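Local structure of uncharacterized protein (Chaetomium thermophilum, 3LPZ) at residues G98-C103 with K119-W124; P112-F117 with T144-E149; E153-H158 with A171-E176. The protein probably acts as Get4 of the Get pathway, an alpha-solenoid that binds Get5 and takes part in delivering tail-anchored proteins to their membrane. One frame throughout, in Å; residues are numbered along the deposited sequence. Where two conformers were deposited one is given.

Contact 1. Residues G98-C103 with K119-W124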
ATOM      1  N   GLY A  98       5.455  16.090   8.561  1.00 16.60           N
ATOM      2  CA  GLY A  98       6.051  15.763   9.860  1.00 16.41           C
ATOM      3  C   GLY A  98       5.065  15.916  11.022  1.00 17.00           C
ATOM      4  O   GLY A  98       5.043  15.107  11.959  1.00 17.31           O
ATOM      5  N   LYS A  99       4.246  16.960  10.977  1.00 16.56           N
ATOM      6  CA  LYS A  99       3.230  17.150  12.030  1.00 17.51           C
ATOM      7  C   LYS A  99       2.208  16.018  12.011  1.00 17.02           C
ATOM      8  O   LYS A  99       1.771  15.550  13.072  1.00 17.42           O
ATOM      9  CB  LYS A  99       2.540  18.505  11.881  1.00 16.99           C
ATOM     10  CG  LYS A  99       3.444  19.664  12.238  1.00 19.61           C
ATOM     11  CD  LYS A  99       2.724  21.014  12.092  1.00 23.10           C
ATOM     12  CE  LYS A  99       3.689  22.209  12.292  1.00 23.31           C
ATOM     13  NZ  LYS A  99       4.647  22.372  11.157  1.00 25.57           N
ATOM     14  N   LEU A 100       1.798  15.597  10.814  1.00 16.79           N
ATOM     15  CA  LEU A 100       0.784  14.529  10.694  1.00 16.63           C
ATOM     16  C   LEU A 100       1.353  13.184  11.171  1.00 17.05           C
ATOM     17  O   LEU A 100       0.651  12.429  11.873  1.00 16.81           O
ATOM     18  CB  LEU A 100       0.211  14.444   9.269  1.00 15.87           C
ATOM     19  CG  LEU A 100      -0.592  15.699   8.860  1.00 17.16           C
ATOM     20  CD1 LEU A 100      -0.956  15.651   7.370  1.00 20.92           C
ATOM     21  CD2 LEU A 100      -1.890  15.839   9.681  1.00 17.68           C
ATOM     22  N   LEU A 101       2.614  12.907  10.830  1.00 16.30           N
ATOM     23  CA  LEU A 101       3.282  11.676  11.319  1.00 17.94           C
ATOM     24  C   LEU A 101       3.483  11.712  12.825  1.00 18.37           C
ATOM     25  O   LEU A 101       3.384  10.682  13.488  1.00 19.09           O
ATOM     26  CB  LEU A 101       4.641  11.437  10.604  1.00 17.92           C
ATOM     27  CG  LEU A 101       4.522  11.131   9.111  1.00 17.95           C
ATOM     28  CD1 LEU A 101       5.902  11.168   8.490  1.00 20.17           C
ATOM     29  CD2 LEU A 101       3.854   9.741   8.871  1.00 20.36           C
ATOM     30  N   GLY A 102       3.754  12.896  13.372  1.00 18.84           N
ATOM     31  CA  GLY A 102       3.873  13.035  14.820  1.00 19.58           C
ATOM     32  C   GLY A 102       2.559  12.654  15.512  1.00 20.01           C
ATOM     33  O   GLY A 102       2.578  12.000  16.580  1.00 21.81           O
ATOM     34  N   CYS A 103       1.426  13.066  14.947  1.00 19.43           N
ATOM     35  CA  CYS A 103       0.111  12.657  15.503  1.00 19.34           C
ATOM     36  C   CYS A 103      -0.142  11.155  15.320  1.00 18.84           C
ATOM     37  O   CYS A 103      -0.524  10.445  16.278  1.00 17.84           O
ATOM     38  CB  CYS A 103      -1.041  13.453  14.867  1.00 19.73           C
ATOM     39  SG  CYS A 103      -1.012  15.232  15.247  1.00 22.44           S
ATOM     40  N   LYS A 119      -7.633   8.097   6.929  1.00 19.90           N
ATOM     41  CA  LYS A 119      -8.408   8.416   5.745  1.00 21.85           C
ATOM     42  C   LYS A 119      -8.304   9.900   5.352  1.00 20.76           C
ATOM     43  O   LYS A 119      -8.056  10.214   4.177  1.00 20.56           O
ATOM     44  CB  LYS A 119      -9.869   8.030   5.971  1.00 23.24           C
ATOM     45  CG  LYS A 119     -10.690   7.886   4.726  1.00 30.38           C
ATOM     46  CD  LYS A 119     -11.418   9.175   4.338  1.00 38.52           C
ATOM     47  CE  LYS A 119     -12.437   8.897   3.218  1.00 43.02           C
ATOM     48  NZ  LYS A 119     -12.397   9.968   2.163  1.00 47.24           N
ATOM     49  N   GLU A 120      -8.489  10.798   6.321  1.00 19.42           N
ATOM     50  CA  GLU A 120      -8.466  12.234   6.026  1.00 19.28           C
ATOM     51  C   GLU A 120      -7.094  12.690   5.547  1.00 18.73           C
ATOM     52  O   GLU A 120      -6.997  13.436   4.562  1.00 18.36           O
ATOM     53  CB  GLU A 120      -8.926  13.072   7.231  1.00 20.60           C
ATOM     54  CG  GLU A 120     -10.411  12.819   7.629  1.00 22.72           C
ATOM     55  CD  GLU A 120     -11.432  13.257   6.560  1.00 28.42           C
ATOM     56  OE1 GLU A 120     -11.136  14.114   5.696  1.00 30.38           O
ATOM     57  OE2 GLU A 120     -12.549  12.729   6.585  1.00 31.27           O
ATOM     58  N   MET A 121      -6.057  12.252   6.257  1.00 17.33           N
ATOM     59  CA  MET A 121      -4.674  12.645   6.007  1.00 18.39           C
ATOM     60  C   MET A 121      -4.249  12.209   4.575  1.00 18.11           C
ATOM     61  O   MET A 121      -3.674  12.998   3.804  1.00 17.27           O
ATOM     62  CB  MET A 121      -3.797  11.978   7.097  1.00 18.97           C
ATOM     63  CG  MET A 121      -2.288  12.049   6.919  1.00 22.83           C
ATOM     64  SD  MET A 121      -1.390  10.957   8.073  1.00 24.29           S
ATOM     65  CE  MET A 121      -1.532   9.323   7.332  1.00 22.99           C
ATOM     66  N   ILE A 122      -4.550  10.955   4.222  1.00 18.45           N
ATOM     67  CA  ILE A 122      -4.236  10.446   2.883  1.00 19.00           C
ATOM     68  C   ILE A 122      -4.995  11.239   1.810  1.00 19.06           C
ATOM     69  O   ILE A 122      -4.405  11.577   0.777  1.00 19.38           O
ATOM     70  CB  ILE A 122      -4.538   8.938   2.741  1.00 18.90           C
ATOM     71  CG1 ILE A 122      -3.592   8.094   3.631  1.00 20.93           C
ATOM     72  CG2 ILE A 122      -4.485   8.466   1.227  1.00 20.78           C
ATOM     73  CD1 ILE A 122      -2.135   8.128   3.233  1.00 22.45           C
ATOM     74  N   ASP A 123      -6.273  11.532   2.067  1.00 19.05           N
ATOM     75  CA  ASP A 123      -7.127  12.266   1.123  1.00 20.42           C
ATOM     76  C   ASP A 123      -6.613  13.691   0.946  1.00 19.44           C
ATOM     77  O   ASP A 123      -6.520  14.190  -0.176  1.00 19.87           O
ATOM     78  CB  ASP A 123      -8.604  12.292   1.571  1.00 21.49           C
ATOM     79  CG  ASP A 123      -9.460  13.179   0.690  1.00 25.01           C
ATOM     80  OD1 ASP A 123      -9.905  12.717  -0.386  1.00 31.08           O
ATOM     81  OD2 ASP A 123      -9.667  14.351   1.045  1.00 28.11           O
ATOM     82  N   TRP A 124      -6.236  14.348   2.031  1.00 18.22           N
ATOM     83  CA  TRP A 124      -5.612  15.664   1.859  1.00 17.96           C
ATOM     84  C   TRP A 124      -4.337  15.534   0.999  1.00 17.76           C
ATOM     85  O   TRP A 124      -4.092  16.347   0.123  1.00 17.79           O
ATOM     86  CB  TRP A 124      -5.306  16.306   3.212  1.00 16.68           C
ATOM     87  CG  TRP A 124      -4.214  17.356   3.159  1.00 17.67           C
ATOM     88  CD1 TRP A 124      -4.346  18.682   2.785  1.00 16.30           C
ATOM     89  CD2 TRP A 124      -2.834  17.174   3.501  1.00 16.99           C
ATOM     90  NE1 TRP A 124      -3.143  19.319   2.908  1.00 17.38           N
ATOM     91  CE2 TRP A 124      -2.194  18.422   3.328  1.00 17.75           C
ATOM     92  CE3 TRP A 124      -2.076  16.076   3.950  1.00 18.81           C
ATOM     93  CZ2 TRP A 124      -0.823  18.609   3.579  1.00 17.14           C
ATOM     94  CZ3 TRP A 124      -0.716  16.254   4.194  1.00 17.32           C
ATOM     95  CH2 TRP A 124      -0.104  17.522   4.012  1.00 18.36           C
TER
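L100 reaches across from helix 94-104 to touch both M121 and W124, one helical turn apart on helix 112-128, and the example illustrates how a single branched side chain can serve two different partners. One methyl, CD1, does most of the work. It meets the six-membered part of the W124 indole obliquely, with L100 CD1 only 3.2 Å from W124 CZ3, a tight approach for two carbons, and 3.6 Å from W124 CE3. The same methyl lies 3.9 Å from M121 CG, so it fits into the angle between the indole and the start of the methionine chain. Closer to the backbone, L100 CB takes up the thioether, 4.0 Å from M121 SD.

The torsions on helix 112-128 explain this division. M121 sends CG anti to its own nitrogen (chi1 170°) and runs on extended before turning at the sulfur (chi3 79°), which lays its CG and SD alongside L100. The indole of W124 swings out beside its carbonyl carbon and presents CZ3 and CE3 to the leucine, while its nitrogen NE1 donates a hydrogen bond to the carbonyl of Q90. That bond gives the one polar atom of a buried ring a partner and should help to fix the ring's rotation; F85 and F128 also meet the indole.

The three touching residues are all buried. Helix 71-88 supplies L81, V82 and F85 around L100, and helix 136-148 brings L138 and V142 against M121. Backbones come near enough for the CA atoms of L100 and M121 to stand 7.4 Å apart. Successive helices packed roughly antiparallel through apolar side chains, with further helices against both, are characteristic of an alpha-solenoid, the fold described for Get4.

Contact 2. Residues P112-F117 with T144-E149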
ATOM      1  N   PRO A 112     -10.547   4.140  17.595  1.00 32.92           N
ATOM      2  CA  PRO A 112     -11.409   4.257  16.402  1.00 31.77           C
ATOM      3  C   PRO A 112     -11.137   5.512  15.580  1.00 29.80           C
ATOM      4  O   PRO A 112     -11.198   5.464  14.345  1.00 30.12           O
ATOM      5  CB  PRO A 112     -12.831   4.304  16.982  1.00 32.06           C
ATOM      6  CG  PRO A 112     -12.726   3.492  18.255  1.00 33.58           C
ATOM      7  CD  PRO A 112     -11.345   3.837  18.814  1.00 33.19           C
ATOM      8  N   VAL A 113     -10.803   6.614  16.245  1.00 26.74           N
ATOM      9  CA  VAL A 113     -10.597   7.844  15.520  1.00 25.00           C
ATOM     10  C   VAL A 113      -9.354   7.762  14.615  1.00 23.79           C
ATOM     11  O   VAL A 113      -9.264   8.533  13.663  1.00 22.90           O
ATOM     12  CB  VAL A 113     -10.585   9.085  16.440  1.00 25.03           C
ATOM     13  CG1 VAL A 113     -10.306  10.372  15.611  1.00 24.73           C
ATOM     14  CG2 VAL A 113     -11.958   9.225  17.133  1.00 27.15           C
ATOM     15  N   ARG A 114      -8.415   6.848  14.891  1.00 23.33           N
ATOM     16  CA  ARG A 114      -7.216   6.719  14.011  1.00 23.64           C
ATOM     17  C   ARG A 114      -7.572   6.368  12.555  1.00 23.81           C
ATOM     18  O   ARG A 114      -6.914   6.828  11.617  1.00 24.13           O
ATOM     19  CB  ARG A 114      -6.158   5.740  14.563  1.00 22.89           C
ATOM     20  CG  ARG A 114      -4.840   5.906  13.837  1.00 24.74           C
ATOM     21  CD  ARG A 114      -3.781   4.906  14.259  1.00 24.36           C
ATOM     22  NE  ARG A 114      -4.090   3.595  13.714  1.00 25.57           N
ATOM     23  CZ  ARG A 114      -3.263   2.561  13.749  1.00 26.22           C
ATOM     24  NH1 ARG A 114      -2.062   2.687  14.312  1.00 25.34           N
ATOM     25  NH2 ARG A 114      -3.644   1.403  13.212  1.00 27.28           N
ATOM     26  N   LYS A 115      -8.617   5.567  12.377  1.00 24.40           N
ATOM     27  CA  LYS A 115      -9.119   5.185  11.046  1.00 25.91           C
ATOM     28  C   LYS A 115      -9.559   6.411  10.239  1.00 24.89           C
ATOM     29  O   LYS A 115      -9.208   6.552   9.065  1.00 25.45           O
ATOM     30  CB  LYS A 115     -10.328   4.234  11.158  1.00 26.73           C
ATOM     31  CG  LYS A 115     -10.063   2.897  11.848  1.00 31.94           C
ATOM     32  CD  LYS A 115     -11.378   2.092  11.993  1.00 37.48           C
ATOM     33  CE  LYS A 115     -11.128   0.608  12.299  1.00 40.96           C
ATOM     34  NZ  LYS A 115     -10.142   0.419  13.407  1.00 44.08           N
ATOM     35  N   ARG A 116     -10.350   7.266  10.871  1.00 24.30           N
ATOM     36  CA  ARG A 116     -10.778   8.533  10.263  0.50 24.26           C
ATOM     37  C   ARG A 116      -9.563   9.426   9.988  1.00 22.82           C
ATOM     38  O   ARG A 116      -9.452   9.999   8.913  1.00 22.16           O
ATOM     39  CB  ARG A 116     -11.781   9.264  11.164  0.50 25.15           C
ATOM     40  CG  ARG A 116     -12.446  10.521  10.543  0.50 28.63           C
ATOM     41  CD  ARG A 116     -13.333  11.212  11.587  0.50 34.01           C
ATOM     42  NE  ARG A 116     -13.930  12.473  11.135  0.50 37.69           N
ATOM     43  CZ  ARG A 116     -13.970  12.876   9.870  0.50 38.02           C
ATOM     44  NH1 ARG A 116     -13.454  12.110   8.923  0.50 38.22           N
ATOM     45  NH2 ARG A 116     -14.525  14.041   9.557  0.50 36.01           N
ATOM     46  N   PHE A 117      -8.654   9.540  10.954  1.00 21.08           N
ATOM     47  CA  PHE A 117      -7.467  10.382  10.771  1.00 19.33           C
ATOM     48  C   PHE A 117      -6.671   9.917   9.541  1.00 19.22           C
ATOM     49  O   PHE A 117      -6.280  10.743   8.705  1.00 19.19           O
ATOM     50  CB  PHE A 117      -6.579  10.386  12.013  1.00 18.92           C
ATOM     51  CG  PHE A 117      -5.311  11.155  11.837  1.00 18.69           C
ATOM     52  CD1 PHE A 117      -5.329  12.554  11.728  1.00 17.62           C
ATOM     53  CD2 PHE A 117      -4.083  10.486  11.728  1.00 18.52           C
ATOM     54  CE1 PHE A 117      -4.128  13.291  11.552  1.00 17.15           C
ATOM     55  CE2 PHE A 117      -2.886  11.219  11.544  1.00 19.82           C
ATOM     56  CZ  PHE A 117      -2.920  12.629  11.463  1.00 18.06           C
ATOM     57  N   THR A 144       3.748   0.491   7.280  1.00 19.50           N
ATOM     58  CA  THR A 144       4.615  -0.149   8.293  1.00 20.33           C
ATOM     59  C   THR A 144       3.915  -0.322   9.655  1.00 20.56           C
ATOM     60  O   THR A 144       4.119  -1.333  10.344  1.00 19.27           O
ATOM     61  CB  THR A 144       5.961   0.550   8.511  1.00 20.45           C
ATOM     62  OG1 THR A 144       5.739   1.819   9.167  1.00 26.29           O
ATOM     63  CG2 THR A 144       6.652   0.766   7.164  1.00 18.29           C
ATOM     64  N   LEU A 145       3.090   0.641  10.021  1.00 20.18           N
ATOM     65  CA  LEU A 145       2.288   0.523  11.224  1.00 21.83           C
ATOM     66  C   LEU A 145       1.340  -0.671  11.137  1.00 21.33           C
ATOM     67  O   LEU A 145       1.237  -1.450  12.090  1.00 22.04           O
ATOM     68  CB  LEU A 145       1.517   1.832  11.488  1.00 22.64           C
ATOM     69  CG  LEU A 145       1.993   2.842  12.543  1.00 26.66           C
ATOM     70  CD1 LEU A 145       3.493   2.797  12.917  1.00 27.98           C
ATOM     71  CD2 LEU A 145       1.553   4.257  12.158  1.00 28.23           C
ATOM     72  N   TYR A 146       0.640  -0.809  10.016  1.00 20.79           N
ATOM     73  CA  TYR A 146      -0.242  -1.971   9.810  1.00 21.22           C
ATOM     74  C   TYR A 146       0.505  -3.313   9.892  1.00 21.39           C
ATOM     75  O   TYR A 146       0.009  -4.255  10.532  1.00 21.67           O
ATOM     76  CB  TYR A 146      -1.069  -1.879   8.516  1.00 20.72           C
ATOM     77  CG  TYR A 146      -2.137  -0.796   8.500  1.00 22.68           C
ATOM     78  CD1 TYR A 146      -2.606  -0.205   9.679  1.00 24.86           C
ATOM     79  CD2 TYR A 146      -2.701  -0.374   7.291  1.00 23.24           C
ATOM     80  CE1 TYR A 146      -3.609   0.807   9.644  1.00 25.32           C
ATOM     81  CE2 TYR A 146      -3.692   0.626   7.257  1.00 24.40           C
ATOM     82  CZ  TYR A 146      -4.134   1.201   8.427  1.00 25.04           C
ATOM     83  OH  TYR A 146      -5.105   2.184   8.361  1.00 27.06           O
ATOM     84  N   VAL A 147       1.681  -3.399   9.261  1.00 21.08           N
ATOM     85  CA  VAL A 147       2.567  -4.556   9.461  1.00 21.75           C
ATOM     86  C   VAL A 147       2.869  -4.869  10.942  1.00 22.98           C
ATOM     87  O   VAL A 147       2.690  -6.016  11.363  1.00 23.58           O
ATOM     88  CB  VAL A 147       3.896  -4.439   8.677  1.00 21.01           C
ATOM     89  CG1 VAL A 147       4.884  -5.619   9.060  1.00 21.89           C
ATOM     90  CG2 VAL A 147       3.621  -4.396   7.174  1.00 19.26           C
ATOM     91  N   GLU A 148       3.320  -3.875  11.714  1.00 24.74           N
ATOM     92  CA  GLU A 148       3.599  -4.057  13.160  1.00 26.68           C
ATOM     93  C   GLU A 148       2.404  -4.593  13.944  1.00 26.91           C
ATOM     94  O   GLU A 148       2.561  -5.348  14.899  1.00 27.52           O
ATOM     95  CB  GLU A 148       4.035  -2.742  13.819  1.00 27.82           C
ATOM     96  CG  GLU A 148       5.361  -2.210  13.339  1.00 32.73           C
ATOM     97  CD  GLU A 148       5.639  -0.790  13.819  1.00 39.32           C
ATOM     98  OE1 GLU A 148       4.825  -0.228  14.611  1.00 42.29           O
ATOM     99  OE2 GLU A 148       6.686  -0.246  13.401  1.00 41.91           O
ATOM    100  N   GLU A 149       1.211  -4.179  13.550  1.00 27.22           N
ATOM    101  CA  GLU A 149      -0.019  -4.557  14.229  1.00 27.75           C
ATOM    102  C   GLU A 149      -0.626  -5.841  13.656  1.00 27.81           C
ATOM    103  O   GLU A 149      -1.733  -6.219  14.045  1.00 27.72           O
ATOM    104  CB  GLU A 149      -1.040  -3.421  14.075  1.00 28.07           C
ATOM    105  CG  GLU A 149      -0.646  -2.168  14.807  1.00 29.86           C
ATOM    106  CD  GLU A 149      -1.235  -0.905  14.189  1.00 32.90           C
ATOM    107  OE1 GLU A 149      -2.295  -0.982  13.520  1.00 34.46           O
ATOM    108  OE2 GLU A 149      -0.642   0.177  14.394  1.00 34.77           O
TER
HETATM  109  O   HOH W   1      -6.067   2.934  11.541  1.00 31.29           O
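R114 and E149 approach from opposite directions and join end-on, each terminal nitrogen of the guanidinium taking one oxygen of the carboxylate. R114 NH1 donates to E149 OE2 at 2.9 Å and R114 NH2 to E149 OE1 at 2.8 Å, both bonds nearly straight and both on the syn side of the oxygens. The acceptors lie close to the guanidinium plane, although the two flat groups are twisted by 26°. R114 leaves its helix with CG anti to the backbone nitrogen (chi1 -166°), stays extended through CD and then bends at chi3 (74°), which turns the two-nitrogen end toward the glutamate. E149 follows directly on helix 136-148 and stretches out beyond CG to meet it.

In this alpha-solenoid the salt bridge thus ties R114 of helix 112-128 to the residue just after helix 136-148, where the backbones are too far apart to touch: the nearest CA atoms, of R114 and L145, are 11.7 Å apart. A methionine in place of R114 would probably leave the E149 carboxylate without its charged mate and free to turn.

Beside the paired charges, Y146 turns the edge of its ring to R114, with Y146 CE1 3.6 Å from R114 NH2. The third guanidinium nitrogen, R114 NE, donates to a water 3.0 Å away, which is also in weak contact with Y146 OH.

Contact 3. Residues E153-H158 with A171-E176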
ATOM      1  N   GLU A 153      -3.333  -7.425   5.243  1.00 25.90           N
ATOM      2  CA  GLU A 153      -4.164  -7.052   4.092  0.50 26.86           C
ATOM      3  C   GLU A 153      -4.244  -5.529   3.912  1.00 26.49           C
ATOM      4  O   GLU A 153      -4.110  -4.997   2.780  1.00 25.96           O
ATOM      5  CB  GLU A 153      -5.570  -7.641   4.253  0.50 27.75           C
ATOM      6  CG  GLU A 153      -6.402  -7.677   2.996  0.50 29.85           C
ATOM      7  CD  GLU A 153      -7.399  -8.825   3.007  0.50 33.46           C
ATOM      8  OE1 GLU A 153      -8.465  -8.693   3.649  0.50 35.32           O
ATOM      9  OE2 GLU A 153      -7.110  -9.860   2.370  0.50 33.11           O
ATOM     10  N   ALA A 154      -4.468  -4.838   5.017  1.00 25.34           N
ATOM     11  CA  ALA A 154      -4.491  -3.386   5.027  1.00 23.98           C
ATOM     12  C   ALA A 154      -3.086  -2.814   4.675  1.00 23.52           C
ATOM     13  O   ALA A 154      -2.980  -1.848   3.906  1.00 23.92           O
ATOM     14  CB  ALA A 154      -4.993  -2.885   6.391  1.00 23.47           C
ATOM     15  N   ALA A 155      -2.018  -3.425   5.191  1.00 21.89           N
ATOM     16  CA  ALA A 155      -0.664  -2.951   4.891  1.00 21.30           C
ATOM     17  C   ALA A 155      -0.371  -3.012   3.387  1.00 20.92           C
ATOM     18  O   ALA A 155       0.239  -2.092   2.856  1.00 20.51           O
ATOM     19  CB  ALA A 155       0.398  -3.738   5.673  1.00 20.67           C
ATOM     20  N   GLU A 156      -0.803  -4.084   2.713  1.00 21.01           N
ATOM     21  CA  GLU A 156      -0.484  -4.276   1.273  1.00 21.02           C
ATOM     22  C   GLU A 156      -0.968  -3.105   0.433  1.00 21.26           C
ATOM     23  O   GLU A 156      -0.237  -2.622  -0.441  1.00 21.46           O
ATOM     24  CB  GLU A 156      -1.084  -5.559   0.717  1.00 20.99           C
ATOM     25  CG  GLU A 156      -0.501  -6.846   1.287  1.00 22.43           C
ATOM     26  CD  GLU A 156      -1.292  -8.083   0.839  1.00 23.96           C
ATOM     27  OE1 GLU A 156      -2.544  -8.030   0.694  1.00 25.58           O
ATOM     28  OE2 GLU A 156      -0.660  -9.117   0.633  1.00 23.16           O
ATOM     29  N   LYS A 157      -2.190  -2.640   0.701  1.00 21.21           N
ATOM     30  CA  LYS A 157      -2.761  -1.528  -0.060  1.00 22.46           C
ATOM     31  C   LYS A 157      -1.962  -0.227   0.045  1.00 21.54           C
ATOM     32  O   LYS A 157      -1.899   0.516  -0.932  1.00 23.07           O
ATOM     33  CB  LYS A 157      -4.237  -1.297   0.314  1.00 23.52           C
ATOM     34  CG  LYS A 157      -5.137  -2.480  -0.080  1.00 27.55           C
ATOM     35  CD  LYS A 157      -6.500  -2.396   0.614  1.00 34.12           C
ATOM     36  CE  LYS A 157      -7.363  -3.621   0.283  1.00 37.06           C
ATOM     37  NZ  LYS A 157      -8.770  -3.357   0.682  1.00 42.33           N
ATOM     38  N   HIS A 158      -1.360   0.055   1.207  1.00 19.63           N
ATOM     39  CA  HIS A 158      -0.516   1.244   1.351  1.00 18.05           C
ATOM     40  C   HIS A 158       0.909   1.041   0.833  1.00 17.68           C
ATOM     41  O   HIS A 158       1.436   1.908   0.125  1.00 17.47           O
ATOM     42  CB  HIS A 158      -0.489   1.692   2.800  1.00 17.70           C
ATOM     43  CG  HIS A 158      -1.802   2.243   3.257  1.00 19.14           C
ATOM     44  ND1 HIS A 158      -2.215   3.521   2.943  1.00 20.35           N
ATOM     45  CD2 HIS A 158      -2.813   1.675   3.965  1.00 20.03           C
ATOM     46  CE1 HIS A 158      -3.415   3.727   3.467  1.00 21.21           C
ATOM     47  NE2 HIS A 158      -3.799   2.622   4.089  1.00 20.38           N
ATOM     48  N   ALA A 171       7.774  -7.230   1.119  1.00 17.13           N
ATOM     49  CA  ALA A 171       8.305  -8.571   0.862  1.00 17.52           C
ATOM     50  C   ALA A 171       8.565  -9.344   2.184  1.00 17.55           C
ATOM     51  O   ALA A 171       8.249 -10.541   2.286  1.00 16.71           O
ATOM     52  CB  ALA A 171       9.591  -8.469   0.022  1.00 17.30           C
ATOM     53  N   ARG A 172       9.112  -8.657   3.183  1.00 17.84           N
ATOM     54  CA  ARG A 172       9.339  -9.279   4.518  1.00 19.01           C
ATOM     55  C   ARG A 172       8.043  -9.597   5.246  1.00 18.88           C
ATOM     56  O   ARG A 172       7.943 -10.627   5.932  1.00 19.96           O
ATOM     57  CB  ARG A 172      10.226  -8.393   5.399  1.00 20.04           C
ATOM     58  CG  ARG A 172      11.672  -8.403   4.945  1.00 23.66           C
ATOM     59  CD  ARG A 172      12.622  -7.681   5.936  1.00 28.28           C
ATOM     60  NE  ARG A 172      13.912  -7.387   5.297  1.00 33.28           N
ATOM     61  CZ  ARG A 172      14.854  -8.298   5.034  1.00 35.98           C
ATOM     62  NH1 ARG A 172      14.659  -9.581   5.333  1.00 37.88           N
ATOM     63  NH2 ARG A 172      15.995  -7.932   4.458  1.00 37.28           N
ATOM     64  N   MET A 173       7.040  -8.749   5.063  1.00 18.96           N
ATOM     65  CA  MET A 173       5.697  -9.031   5.580  1.00 19.26           C
ATOM     66  C   MET A 173       5.094 -10.261   4.881  1.00 18.70           C
ATOM     67  O   MET A 173       4.565 -11.151   5.539  1.00 18.95           O
ATOM     68  CB  MET A 173       4.779  -7.812   5.435  1.00 19.76           C
ATOM     69  CG  MET A 173       3.358  -8.007   6.027  1.00 21.27           C
ATOM     70  SD  MET A 173       2.075  -7.165   5.061  1.00 24.02           S
ATOM     71  CE  MET A 173       1.921  -8.394   3.763  1.00 23.74           C
ATOM     72  N   GLU A 174       5.172 -10.307   3.559  1.00 17.55           N
ATOM     73  CA  GLU A 174       4.706 -11.487   2.827  1.00 18.18           C
ATOM     74  C   GLU A 174       5.466 -12.740   3.252  1.00 17.73           C
ATOM     75  O   GLU A 174       4.875 -13.811   3.335  1.00 17.88           O
ATOM     76  CB  GLU A 174       4.765 -11.323   1.296  1.00 17.14           C
ATOM     77  CG  GLU A 174       3.931 -10.160   0.655  1.00 17.69           C
ATOM     78  CD  GLU A 174       2.431 -10.243   0.845  1.00 18.88           C
ATOM     79  OE1 GLU A 174       1.897 -11.298   1.260  1.00 19.35           O
ATOM     80  OE2 GLU A 174       1.766  -9.223   0.579  1.00 19.59           O
ATOM     81  N   TYR A 175       6.771 -12.624   3.489  1.00 18.46           N
ATOM     82  CA  TYR A 175       7.527 -13.769   3.974  1.00 20.04           C
ATOM     83  C   TYR A 175       7.039 -14.216   5.373  1.00 20.57           C
ATOM     84  O   TYR A 175       6.896 -15.417   5.617  1.00 21.17           O
ATOM     85  CB  TYR A 175       9.055 -13.518   4.016  1.00 19.88           C
ATOM     86  CG  TYR A 175       9.767 -14.830   4.179  1.00 21.23           C
ATOM     87  CD1 TYR A 175       9.910 -15.679   3.088  1.00 21.38           C
ATOM     88  CD2 TYR A 175      10.230 -15.261   5.417  1.00 23.34           C
ATOM     89  CE1 TYR A 175      10.512 -16.902   3.194  1.00 23.20           C
ATOM     90  CE2 TYR A 175      10.860 -16.530   5.542  1.00 26.33           C
ATOM     91  CZ  TYR A 175      10.973 -17.338   4.410  1.00 25.89           C
ATOM     92  OH  TYR A 175      11.571 -18.576   4.461  1.00 29.28           O
ATOM     93  N   GLU A 176       6.800 -13.270   6.284  1.00 21.31           N
ATOM     94  CA  GLU A 176       6.242 -13.616   7.621  1.00 22.52           C
ATOM     95  C   GLU A 176       4.891 -14.308   7.497  1.00 22.53           C
ATOM     96  O   GLU A 176       4.585 -15.280   8.220  1.00 23.39           O
ATOM     97  CB  GLU A 176       6.110 -12.386   8.538  1.00 23.56           C
ATOM     98  CG  GLU A 176       7.444 -11.834   9.034  1.00 28.69           C
ATOM     99  CD  GLU A 176       8.287 -12.873   9.801  1.00 35.26           C
ATOM    100  OE1 GLU A 176       7.758 -13.532  10.731  1.00 38.53           O
ATOM    101  OE2 GLU A 176       9.478 -13.036   9.465  1.00 38.27           O
TER
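The carboxylates of E156 and E174 confront each other through single oxygens, their planes turned 36° apart. E156 OE2 and E174 OE2 are separated by only 2.4 Å, a spacing that probably means one of the two acids carries a proton, although it may also reflect some error in the positions. The methyl of M173 comes in obliquely on the OE2 side of the E156 carboxylate, out of its plane but not over its face; M173 CE lies 3.8 Å from E156 CG. The other oxygen, E156 OE1, forms a salt bridge with R192, whose nearby positive charge would be expected to ease the crowding of two acids.

E156 extends straight out beyond CG, whereas E174 folds at chi2 (-62°), and the two chains cross at about a right angle. M173 bends as well, and its sulfur rests on a small residue, with SD 3.9 Å from A155 CB.

The segments lie on successive helices; over 153-158 and 171-176 the axes run antiparallel at 158° and approach to 10.9 Å, so long side chains must bridge the gap. Helix 186-199 brings Y189, R192 and A193 against E174, while helix 136-148, the preceding helix in the chain, packs Y146 and V147 against A155.

Five successive helices carry the three contacts, each contact joining one helix to the next: 94-104 to 112-128, 112-128 to 136-148, and 152-159 to 166-179. Contacts 1 and 2 share helix 112-128, and their segments alternate along the chain; contact 3 follows in series. Their centres lie about 12 Å apart for contacts 1 and 2, about 14 Å for contacts 2 and 3, and about 21 Å for contacts 1 and 3. F117 packs on L100 and C103 between the first two, while Y146 and V147 meet A154, A155 and H158 between the last two. Continuous side-chain packing thus runs through this part of the solenoid, within the single Get4 family region.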